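Local coordinates for protein glutamate receptor 1 (Adineta vaga, PDB 4IO3) that binds glutamate and related amino acids such as aspartate in its clamshell ligand-binding domain and probably acts as a ligand-gated ion channel, at residues 103-108 / 178-183. Sequence-based numbering, arbitrary orientation.
With ASP (aspartic acid), chain C.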
loop_
_atom_site.group_PDB
_atom_site.type_symbol
_atom_site.label_atom_id
_atom_site.label_comp_id
_atom_site.label_asym_id
_atom_site.label_seq_id
_atom_site.Cartn_x
_atom_site.Cartn_y
_atom_site.Cartn_z
ATOM N N SER A 103 1.383 -0.155 6.464
ATOM C CA SER A 103 2.253 -1.271 6.083
ATOM C C SER A 103 1.613 -2.022 4.946
ATOM O O SER A 103 0.386 -2.097 4.874
ATOM C CB SER A 103 2.421 -2.267 7.241
ATOM O OG SER A 103 3.293 -3.352 6.910
ATOM N N ASP A 104 2.434 -2.575 4.068
ATOM C CA ASP A 104 1.931 -3.571 3.153
ATOM C C ASP A 104 1.744 -4.868 3.943
ATOM O O ASP A 104 2.164 -4.992 5.095
ATOM C CB ASP A 104 2.835 -3.723 1.921
ATOM C CG ASP A 104 4.288 -3.976 2.267
ATOM O OD1 ASP A 104 4.579 -4.430 3.394
ATOM O OD2 ASP A 104 5.150 -3.720 1.395
ATOM N N ASN A 105 1.086 -5.832 3.338
ATOM C CA ASN A 105 0.837 -7.108 4.006
ATOM C C ASN A 105 0.601 -8.155 2.944
ATOM O O ASN A 105 0.311 -7.839 1.795
ATOM C CB ASN A 105 -0.380 -7.033 4.950
ATOM C CG ASN A 105 -0.640 -8.344 5.708
ATOM O OD1 ASN A 105 0.247 -8.853 6.421
ATOM N ND2 ASN A 105 -1.846 -8.899 5.557
ATOM N N SER A 106 0.789 -9.400 3.337
ATOM C CA SER A 106 0.380 -10.540 2.539
ATOM C C SER A 106 0.308 -11.675 3.531
ATOM O O SER A 106 0.745 -11.520 4.682
ATOM C CB SER A 106 1.397 -10.859 1.438
ATOM O OG SER A 106 2.707 -11.040 1.974
ATOM N N MET A 107 -0.174 -12.825 3.092
ATOM C CA MET A 107 -0.239 -13.999 3.963
ATOM C C MET A 107 0.661 -15.101 3.493
ATOM O O MET A 107 1.021 -15.151 2.318
ATOM C CB MET A 107 -1.671 -14.542 4.085
ATOM C CG MET A 107 -2.605 -13.585 4.827
ATOM S SD MET A 107 -4.225 -14.280 5.197
ATOM C CE MET A 107 -5.011 -14.119 3.583
ATOM N N ARG A 108 1.015 -15.982 4.428
ATOM C CA ARG A 108 1.731 -17.203 4.098
ATOM C C ARG A 108 1.093 -18.407 4.763
ATOM O O ARG A 108 0.312 -18.265 5.707
ATOM C CB ARG A 108 3.199 -17.038 4.502
ATOM C CG ARG A 108 3.824 -15.895 3.684
ATOM C CD ARG A 108 5.278 -16.055 3.432
ATOM N NE ARG A 108 5.630 -17.323 2.805
ATOM C CZ ARG A 108 6.822 -17.892 2.922
ATOM N NH1 ARG A 108 7.769 -17.295 3.652
ATOM N NH2 ARG A 108 7.074 -19.043 2.323
ATOM N N PHE A 178 -3.249 -20.189 7.826
ATOM C CA PHE A 178 -2.755 -18.968 7.166
ATOM C C PHE A 178 -2.376 -17.928 8.200
ATOM O O PHE A 178 -3.045 -17.792 9.221
ATOM C CB PHE A 178 -3.844 -18.331 6.299
ATOM C CG PHE A 178 -4.428 -19.219 5.234
ATOM C CD1 PHE A 178 -3.754 -20.309 4.733
ATOM C CD2 PHE A 178 -5.670 -18.895 4.695
ATOM C CE1 PHE A 178 -4.327 -21.101 3.734
ATOM C CE2 PHE A 178 -6.245 -19.658 3.707
ATOM C CZ PHE A 178 -5.588 -20.762 3.215
ATOM N N MET A 179 -1.349 -17.137 7.912
ATOM C CA MET A 179 -0.967 -16.069 8.809
ATOM C C MET A 179 -0.406 -14.900 8.032
ATOM O O MET A 179 0.293 -15.096 7.054
ATOM C CB MET A 179 0.087 -16.626 9.773
ATOM C CG MET A 179 0.239 -15.884 11.036
ATOM S SD MET A 179 1.288 -16.755 12.238
ATOM C CE MET A 179 1.390 -15.360 13.349
ATOM N N ASP A 180 -0.650 -13.681 8.505
ATOM C CA ASP A 180 -0.002 -12.502 7.948
ATOM C C ASP A 180 1.528 -12.635 8.027
ATOM O O ASP A 180 2.067 -13.113 9.024
ATOM C CB ASP A 180 -0.385 -11.249 8.742
ATOM C CG ASP A 180 -1.843 -10.841 8.593
ATOM O OD1 ASP A 180 -2.496 -11.092 7.546
ATOM O OD2 ASP A 180 -2.342 -10.189 9.545
ATOM N N ILE A 181 2.220 -12.145 7.008
ATOM C CA ILE A 181 3.649 -12.391 6.880
ATOM C C ILE A 181 4.513 -11.768 7.980
ATOM O O ILE A 181 5.448 -12.394 8.451
ATOM C CB ILE A 181 4.133 -11.939 5.486
ATOM C CG1 ILE A 181 5.573 -12.385 5.227
ATOM C CG2 ILE A 181 3.995 -10.455 5.314
ATOM C CD1 ILE A 181 5.956 -12.276 3.723
ATOM N N GLY A 182 4.204 -10.546 8.414
ATOM C CA GLY A 182 5.005 -9.895 9.442
ATOM C C GLY A 182 5.048 -10.649 10.750
ATOM O O GLY A 182 6.120 -10.985 11.257
ATOM N N THR A 183 3.876 -10.951 11.293
ATOM C CA THR A 183 3.795 -11.745 12.517
ATOM C C THR A 183 4.188 -13.218 12.306
ATOM O O THR A 183 4.737 -13.860 13.211
ATOM C CB THR A 183 2.389 -11.620 13.172
ATOM O OG1 THR A 183 1.376 -11.942 12.200
ATOM C CG2 THR A 183 2.182 -10.211 13.689
HETATM N N ASP C . -4.706 -8.971 9.705
HETATM C CA ASP C . -5.833 -9.885 10.026
HETATM C C ASP C . -7.143 -9.140 9.995
HETATM O O ASP C . -7.194 -7.876 10.005
HETATM C CB ASP C . -5.673 -10.529 11.417
HETATM C CG ASP C . -4.708 -11.690 11.417
HETATM O OD1 ASP C . -4.030 -11.911 12.471
HETATM O OD2 ASP C . -4.628 -12.399 10.382
HETATM O OXT ASP C . -8.193 -9.798 9.975
HETATM O O HOH W 1 2.357 -8.339 7.860
#
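A chi1 of -178° swings the Asn105 amide out opposite its main-chain nitrogen and across to Asp180, whose own CG stands beside the backbone N at chi1 -68°. The two flat groups meet nearly at a right angle. Asn105 ND2 donates to Asp180 OD1 at 3.0 Å; OD1 lies close to the plane of the amide, whereas the donor comes onto the carboxylate from above its plane. The same nitrogen also bonds Ser205 of the adjoining strand 200-211, while OD1 of Asn105 takes a 2.6 Å bond from a water that in turn accepts from Gly182 N. The other carboxylate oxygen, Asp180 OD2, accepts a hydrogen bond from the amino N of the bound aspartic acid at 2.7 Å. Replacing Asn105 by alanine removes the amide, and Asp180 OD1 would probably be left without this donor and its carboxylate less fixed in rotation. Along the backbone, antiparallel pairing of strands 103-112 and 176-180 joins Arg108 and Met179 by two bonds, and Ile181 N reaches Ser106 O at 2.8 Å just as the chain enters helix 181-190. On the face away from the ligand, CD1 of Ile181 rests on Arg108 CD at 3.9 Å, the guanidinium continuing to Gly199 O. The arrangement illustrates second-shell positioning in a glutamate-receptor ligand-binding domain: a neutral amide probably steadies the acid, whose negative charge is likely to complement the ligand's ammonium group.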